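Local coordinates for protein M32 carboxypeptidase (Chitinophagaceae bacterium, PDB 7A03) that probably removes amino acids from the C-terminal end of peptides, as a metal-dependent carboxypeptidase of the M32 family, at residues Lys210-Gly215 with Gln231-His236; Val249-Asp254 with Ser259-Ser264. All coordinates share one frame; numbering follows the deposited sequence. Where two conformers were deposited one is given.

Overall arrangement
Of the four segments, the one on helix 208-222 comes first, and interaction 1 closes a short loop by bringing residues 231-236 of strand 229-233 and beyond back, roughly antiparallel to segment 210-215, beside the helix's tryptophan. Interaction 2 follows in series, neither nested in the first nor crossing it: after strand 247-251 a short connection turns the chain into helix 258-277, which lies against the strand's end. The two contacts adjoin, their centres about 6 Å apart, because strands 229-233 and 247-251 are parallel neighbours in one small mixed sheet. Together they pack helices 208-222 and 258-277, which also touch each other, against strands of that sheet, the later helix bearing the HExxH sequence expected of an M32 metallopeptidase.

Interaction 1: Lys210-Gly215 with Gln231-His236; sequences KQWQLG and QDISEH. With CIT (citric acid), chain G.
Trp212 of helix 208-222 reaches across to Gln231 and Ile233 on strand 229-233, an outermost strand of the small mixed sheet in this M32 metallopeptidase fold. The helix and strand segments run roughly antiparallel, their axes 10.8 Å apart at closest approach, so the long indole does most of the spanning. Its CG stands anti to the backbone N (chi1 172°), which carries the six-membered ring out to the strand.

Gln231 can be followed outward from its backbone. Its CB lies near Trp212 CH2, and CG comes closer to that same atom, at 3.8 Å. The chain is extended, with chi1 and chi2 both close to 180°, and slides past the indole in the opposite direction. CD then sits by CZ3 and CH2, and OE1 ends over one face of the ring near its rim, 3.4 Å from Trp212 CZ3. Amide and indole planes are turned 55° apart, so this is no flat stack. OE1 also accepts a hydrogen bond from a water that donates in turn to Trp212 O, tying the amide to the helix backbone, while NE2 is hydrogen-bonded elsewhere in the protein.

Further along the strand, Ile233 brings CD1 beside the six-membered ring, 3.7 Å from Trp212 CZ3. At the indole edge, in plane, lie Gln231 O and O1 of a carboxyl group of citric acid that probably came from the crystallisation liquor. The ligand is held to the strand by a nearly straight bond from Gln231 N to its O2, 2.9 Å long with an N-H...O angle of 173°.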
loop_
_atom_site.group_PDB
_atom_site.type_symbol
_atom_site.label_atom_id
_atom_site.label_comp_id
_atom_site.label_asym_id
_atom_site.label_seq_id
_atom_site.Cartn_x
_atom_site.Cartn_y
_atom_site.Cartn_z
ATOM N N LYS A 210 10.248 -26.079 1.454
ATOM C CA LYS A 210 8.867 -26.333 1.058
ATOM C C LYS A 210 8.055 -25.042 1.034
ATOM O O LYS A 210 7.278 -24.813 0.103
ATOM C CB LYS A 210 8.224 -27.353 1.998
ATOM C CG LYS A 210 8.671 -28.806 1.781
ATOM C CD LYS A 210 8.122 -29.689 2.901
ATOM C CE LYS A 210 8.053 -31.147 2.498
ATOM N NZ LYS A 210 9.256 -31.557 1.726
ATOM N N GLN A 211 8.233 -24.173 2.027
ATOM C CA GLN A 211 7.542 -22.884 1.974
ATOM C C GLN A 211 7.954 -22.086 0.742
ATOM O O GLN A 211 7.109 -21.490 0.053
ATOM C CB GLN A 211 7.792 -22.077 3.246
ATOM C CG GLN A 211 7.126 -22.641 4.482
ATOM C CD GLN A 211 7.043 -21.614 5.569
ATOM O OE1 GLN A 211 6.360 -20.603 5.420
ATOM N NE2 GLN A 211 7.749 -21.840 6.664
ATOM N N TRP A 212 9.258 -22.034 0.462
ATOM C CA TRP A 212 9.730 -21.258 -0.681
ATOM C C TRP A 212 9.051 -21.718 -1.962
ATOM O O TRP A 212 8.504 -20.901 -2.728
ATOM C CB TRP A 212 11.247 -21.385 -0.804
ATOM C CG TRP A 212 11.757 -20.768 -2.055
ATOM C CD1 TRP A 212 12.037 -21.406 -3.219
ATOM C CD2 TRP A 212 12.046 -19.377 -2.278
ATOM N NE1 TRP A 212 12.483 -20.510 -4.160
ATOM C CE2 TRP A 212 12.481 -19.254 -3.615
ATOM C CE3 TRP A 212 11.951 -18.225 -1.489
ATOM C CZ2 TRP A 212 12.867 -18.026 -4.171
ATOM C CZ3 TRP A 212 12.337 -16.995 -2.045
ATOM C CH2 TRP A 212 12.774 -16.910 -3.375
ATOM N N GLN A 213 9.051 -23.041 -2.196
ATOM C CA GLN A 213 8.464 -23.555 -3.427
ATOM C C GLN A 213 6.954 -23.357 -3.454
ATOM O O GLN A 213 6.386 -23.130 -4.528
ATOM C CB GLN A 213 8.847 -25.021 -3.633
ATOM C CG GLN A 213 8.482 -25.566 -5.010
ATOM C CD GLN A 213 9.127 -24.787 -6.126
ATOM O OE1 GLN A 213 10.347 -24.615 -6.148
ATOM N NE2 GLN A 213 8.314 -24.286 -7.050
ATOM N N LEU A 214 6.302 -23.423 -2.290
ATOM C CA LEU A 214 4.866 -23.171 -2.217
ATOM C C LEU A 214 4.538 -21.773 -2.717
ATOM O O LEU A 214 3.604 -21.581 -3.511
ATOM C CB LEU A 214 4.395 -23.340 -0.771
ATOM C CG LEU A 214 2.983 -22.837 -0.448
ATOM C CD1 LEU A 214 1.971 -23.594 -1.281
ATOM C CD2 LEU A 214 2.694 -23.012 1.030
ATOM N N GLY A 215 5.306 -20.780 -2.257
ATOM C CA GLY A 215 5.055 -19.409 -2.686
ATOM C C GLY A 215 5.295 -19.210 -4.171
ATOM O O GLY A 215 4.513 -18.537 -4.861
ATOM N N GLN A 231 11.445 -13.742 -7.669
ATOM C CA GLN A 231 11.297 -13.577 -6.234
ATOM C C GLN A 231 12.639 -13.779 -5.548
ATOM O O GLN A 231 13.413 -14.675 -5.926
ATOM C CB GLN A 231 10.285 -14.570 -5.632
ATOM C CG GLN A 231 10.101 -14.379 -4.123
ATOM C CD GLN A 231 9.018 -15.263 -3.524
ATOM O OE1 GLN A 231 9.232 -16.466 -3.304
ATOM N NE2 GLN A 231 7.878 -14.668 -3.209
ATOM N N ASP A 232 12.877 -12.983 -4.508
ATOM C CA ASP A 232 14.055 -13.094 -3.662
ATOM C C ASP A 232 13.624 -12.875 -2.218
ATOM O O ASP A 232 12.480 -12.502 -1.940
ATOM C CB ASP A 232 15.146 -12.088 -4.079
ATOM C CG ASP A 232 15.673 -12.361 -5.473
ATOM O OD1 ASP A 232 16.565 -13.238 -5.596
ATOM O OD2 ASP A 232 15.171 -11.749 -6.445
ATOM N N ILE A 233 14.516 -13.169 -1.295
ATOM C CA ILE A 233 14.282 -12.931 0.132
ATOM C C ILE A 233 14.720 -11.518 0.490
ATOM O O ILE A 233 15.783 -11.048 0.057
ATOM C CB ILE A 233 15.046 -13.965 0.987
ATOM C CG1 ILE A 233 14.562 -15.384 0.699
ATOM C CG2 ILE A 233 14.908 -13.635 2.476
ATOM C CD1 ILE A 233 13.181 -15.709 1.289
ATOM N N SER A 234 13.907 -10.821 1.286
ATOM C CA SER A 234 14.321 -9.564 1.888
ATOM C C SER A 234 13.719 -9.448 3.285
ATOM O O SER A 234 12.878 -10.262 3.684
ATOM C CB SER A 234 13.988 -8.369 0.978
ATOM O OG SER A 234 12.643 -7.966 1.143
ATOM N N GLU A 235 14.148 -8.424 4.038
ATOM C CA GLU A 235 13.679 -8.303 5.418
ATOM C C GLU A 235 12.201 -7.924 5.479
ATOM O O GLU A 235 11.476 -8.401 6.358
ATOM C CB GLU A 235 14.530 -7.332 6.248
ATOM C CG GLU A 235 14.168 -7.191 7.709
ATOM C CD GLU A 235 15.091 -6.252 8.455
ATOM O OE1 GLU A 235 16.006 -5.664 7.840
ATOM O OE2 GLU A 235 14.902 -6.096 9.667
ATOM N N HIS A 236 11.741 -7.093 4.551
ATOM C CA HIS A 236 10.353 -6.641 4.501
ATOM C C HIS A 236 9.844 -6.869 3.087
ATOM O O HIS A 236 10.347 -6.232 2.139
ATOM C CB HIS A 236 10.252 -5.165 4.869
ATOM C CG HIS A 236 10.722 -4.865 6.254
ATOM N ND1 HIS A 236 11.949 -4.292 6.516
ATOM C CD2 HIS A 236 10.145 -5.094 7.458
ATOM C CE1 HIS A 236 12.100 -4.164 7.823
ATOM N NE2 HIS A 236 11.016 -4.634 8.416
HETATM C C1 CIT G . 12.884 -17.243 -8.403
HETATM O O1 CIT G . 13.660 -17.010 -7.450
HETATM O O2 CIT G . 12.220 -16.299 -8.890
HETATM C C2 CIT G . 12.765 -18.646 -8.954
HETATM O O HOH W 1 7.903 -18.401 -1.749
#

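Interaction 2: Val249-Asp254 with Ser259-Ser264; sequences VTTRID and SNMTWS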
loop_
_atom_site.group_PDB
_atom_site.type_symbol
_atom_site.label_atom_id
_atom_site.label_comp_id
_atom_site.label_asym_id
_atom_site.label_seq_id
_atom_site.Cartn_x
_atom_site.Cartn_y
_atom_site.Cartn_z
ATOM N N VAL A 249 9.490 -9.346 -6.819
ATOM C CA VAL A 249 8.886 -9.417 -5.495
ATOM C C VAL A 249 9.881 -9.997 -4.506
ATOM O O VAL A 249 10.795 -10.749 -4.865
ATOM C CB VAL A 249 7.581 -10.246 -5.505
ATOM C CG1 VAL A 249 6.573 -9.602 -6.416
ATOM C CG2 VAL A 249 7.852 -11.694 -5.919
ATOM N N THR A 250 9.700 -9.654 -3.241
ATOM C CA THR A 250 10.450 -10.304 -2.181
ATOM C C THR A 250 9.499 -10.898 -1.163
ATOM O O THR A 250 8.326 -10.517 -1.074
ATOM C CB THR A 250 11.449 -9.347 -1.509
ATOM O OG1 THR A 250 10.740 -8.334 -0.787
ATOM C CG2 THR A 250 12.327 -8.666 -2.564
ATOM N N THR A 251 10.008 -11.860 -0.406
ATOM C CA THR A 251 9.234 -12.442 0.668
ATOM C C THR A 251 10.181 -12.754 1.808
ATOM O O THR A 251 11.399 -12.569 1.701
ATOM C CB THR A 251 8.417 -13.643 0.180
ATOM O OG1 THR A 251 7.474 -14.016 1.200
ATOM C CG2 THR A 251 9.326 -14.833 -0.143
ATOM N N ARG A 252 9.613 -13.223 2.909
ATOM C CA ARG A 252 10.378 -13.662 4.057
ATOM C C ARG A 252 9.728 -14.933 4.573
ATOM O O ARG A 252 8.505 -15.090 4.514
ATOM C CB ARG A 252 10.374 -12.602 5.167
ATOM C CG ARG A 252 9.005 -12.010 5.418
ATOM C CD ARG A 252 8.995 -11.068 6.609
ATOM N NE ARG A 252 7.628 -10.749 7.014
ATOM C CZ ARG A 252 7.245 -10.579 8.275
ATOM N NH1 ARG A 252 8.128 -10.700 9.260
ATOM N NH2 ARG A 252 5.979 -10.295 8.554
ATOM N N ILE A 253 10.544 -15.839 5.081
ATOM C CA ILE A 253 10.067 -17.129 5.555
ATOM C C ILE A 253 10.336 -17.233 7.047
ATOM O O ILE A 253 11.458 -16.976 7.495
ATOM C CB ILE A 253 10.757 -18.279 4.805
ATOM C CG1 ILE A 253 10.403 -18.240 3.326
ATOM C CG2 ILE A 253 10.352 -19.635 5.416
ATOM C CD1 ILE A 253 11.325 -19.054 2.477
ATOM N N ASP A 254 9.309 -17.625 7.810
ATOM C CA ASP A 254 9.449 -18.000 9.217
ATOM C C ASP A 254 9.145 -19.491 9.289
ATOM O O ASP A 254 8.008 -19.904 9.029
ATOM C CB ASP A 254 8.492 -17.204 10.108
ATOM C CG ASP A 254 8.782 -17.384 11.588
ATOM O OD1 ASP A 254 9.306 -18.449 11.965
ATOM O OD2 ASP A 254 8.488 -16.460 12.383
ATOM N N SER A 259 1.804 -18.477 8.969
ATOM C CA SER A 259 0.987 -17.323 8.581
ATOM C C SER A 259 1.765 -16.294 7.770
ATOM O O SER A 259 1.165 -15.462 7.081
ATOM C CB SER A 259 0.441 -16.628 9.830
ATOM O OG SER A 259 -0.316 -17.520 10.626
ATOM N N ASN A 260 3.086 -16.334 7.826
ATOM C CA ASN A 260 3.889 -15.231 7.306
ATOM C C ASN A 260 4.023 -15.307 5.789
ATOM O O ASN A 260 3.409 -14.524 5.051
ATOM C CB ASN A 260 5.252 -15.234 8.003
ATOM C CG ASN A 260 6.015 -13.944 7.814
ATOM O OD1 ASN A 260 6.040 -13.371 6.725
ATOM N ND2 ASN A 260 6.670 -13.489 8.879
ATOM N N MET A 261 4.823 -16.258 5.316
ATOM C CA MET A 261 5.285 -16.211 3.937
ATOM C C MET A 261 4.148 -16.324 2.937
ATOM O O MET A 261 4.123 -15.585 1.948
ATOM C CB MET A 261 6.322 -17.300 3.677
ATOM C CG MET A 261 6.983 -17.182 2.318
ATOM S SD MET A 261 7.152 -18.761 1.429
ATOM C CE MET A 261 5.423 -19.186 1.161
ATOM N N THR A 262 3.227 -17.276 3.147
ATOM C CA THR A 262 2.254 -17.588 2.107
ATOM C C THR A 262 1.430 -16.350 1.757
ATOM O O THR A 262 1.262 -16.000 0.574
ATOM C CB THR A 262 1.373 -18.761 2.555
ATOM O OG1 THR A 262 2.121 -19.979 2.393
ATOM C CG2 THR A 262 0.096 -18.848 1.733
ATOM N N TRP A 263 0.940 -15.657 2.788
ATOM C CA TRP A 263 0.131 -14.466 2.553
ATOM C C TRP A 263 0.974 -13.265 2.138
ATOM O O TRP A 263 0.479 -12.413 1.383
ATOM C CB TRP A 263 -0.816 -14.187 3.735
ATOM C CG TRP A 263 -1.897 -15.234 3.775
ATOM C CD1 TRP A 263 -3.114 -15.190 3.164
ATOM C CD2 TRP A 263 -1.796 -16.534 4.366
ATOM N NE1 TRP A 263 -3.789 -16.374 3.365
ATOM C CE2 TRP A 263 -3.004 -17.209 4.118
ATOM C CE3 TRP A 263 -0.809 -17.179 5.116
ATOM C CZ2 TRP A 263 -3.238 -18.501 4.576
ATOM C CZ3 TRP A 263 -1.036 -18.457 5.558
ATOM C CH2 TRP A 263 -2.237 -19.109 5.285
ATOM N N SER A 264 2.235 -13.172 2.585
ATOM C CA SER A 264 3.109 -12.142 2.022
ATOM C C SER A 264 3.249 -12.331 0.510
ATOM O O SER A 264 3.205 -11.364 -0.270
ATOM C CB SER A 264 4.494 -12.198 2.674
ATOM O OG SER A 264 4.459 -11.775 4.023
HETATM O O HOH W 2 6.477 -18.204 6.971
#
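Two donors of Ser264 converge on Asn260 O: the backbone N at 3.0 Å, in the usual helical bond, and OG at 3.1 Å, which arrives from above the carbonyl plane. This turn of helix 258-277 faces the end of strand 247-251. Asn260 crosses Arg252 at about a right angle, and its ND2 lies 3.0 Å from Arg252 CZ, over the centre of one guanidinium face. The amide and guanidinium planes stand 71° apart, and no hydrogen bond joins the two groups. Arg252 gets there with CG set between its backbone N and carbonyl carbon (chi1 45°) and the chain extended to NE.

One residue further along the helix, Met261 CB packs 3.2 Å from Arg252 O, while its CG meets Thr251 OG1 and Ile253 CG1. Arg252 O and Thr251 OG1 are both buried here without a hydrogen-bonding partner. One water bridges the backbones, accepting from Asp254 N and Met261 N. Gln211 of helix 208-222 touches both Met261 and Ile253. The whole forms a short strand-to-helix connection, leading into the helix that carries the HExxH sequence, which probably supplies metal ligands as in other M32 carboxypeptidases, although no metal is bound to it here.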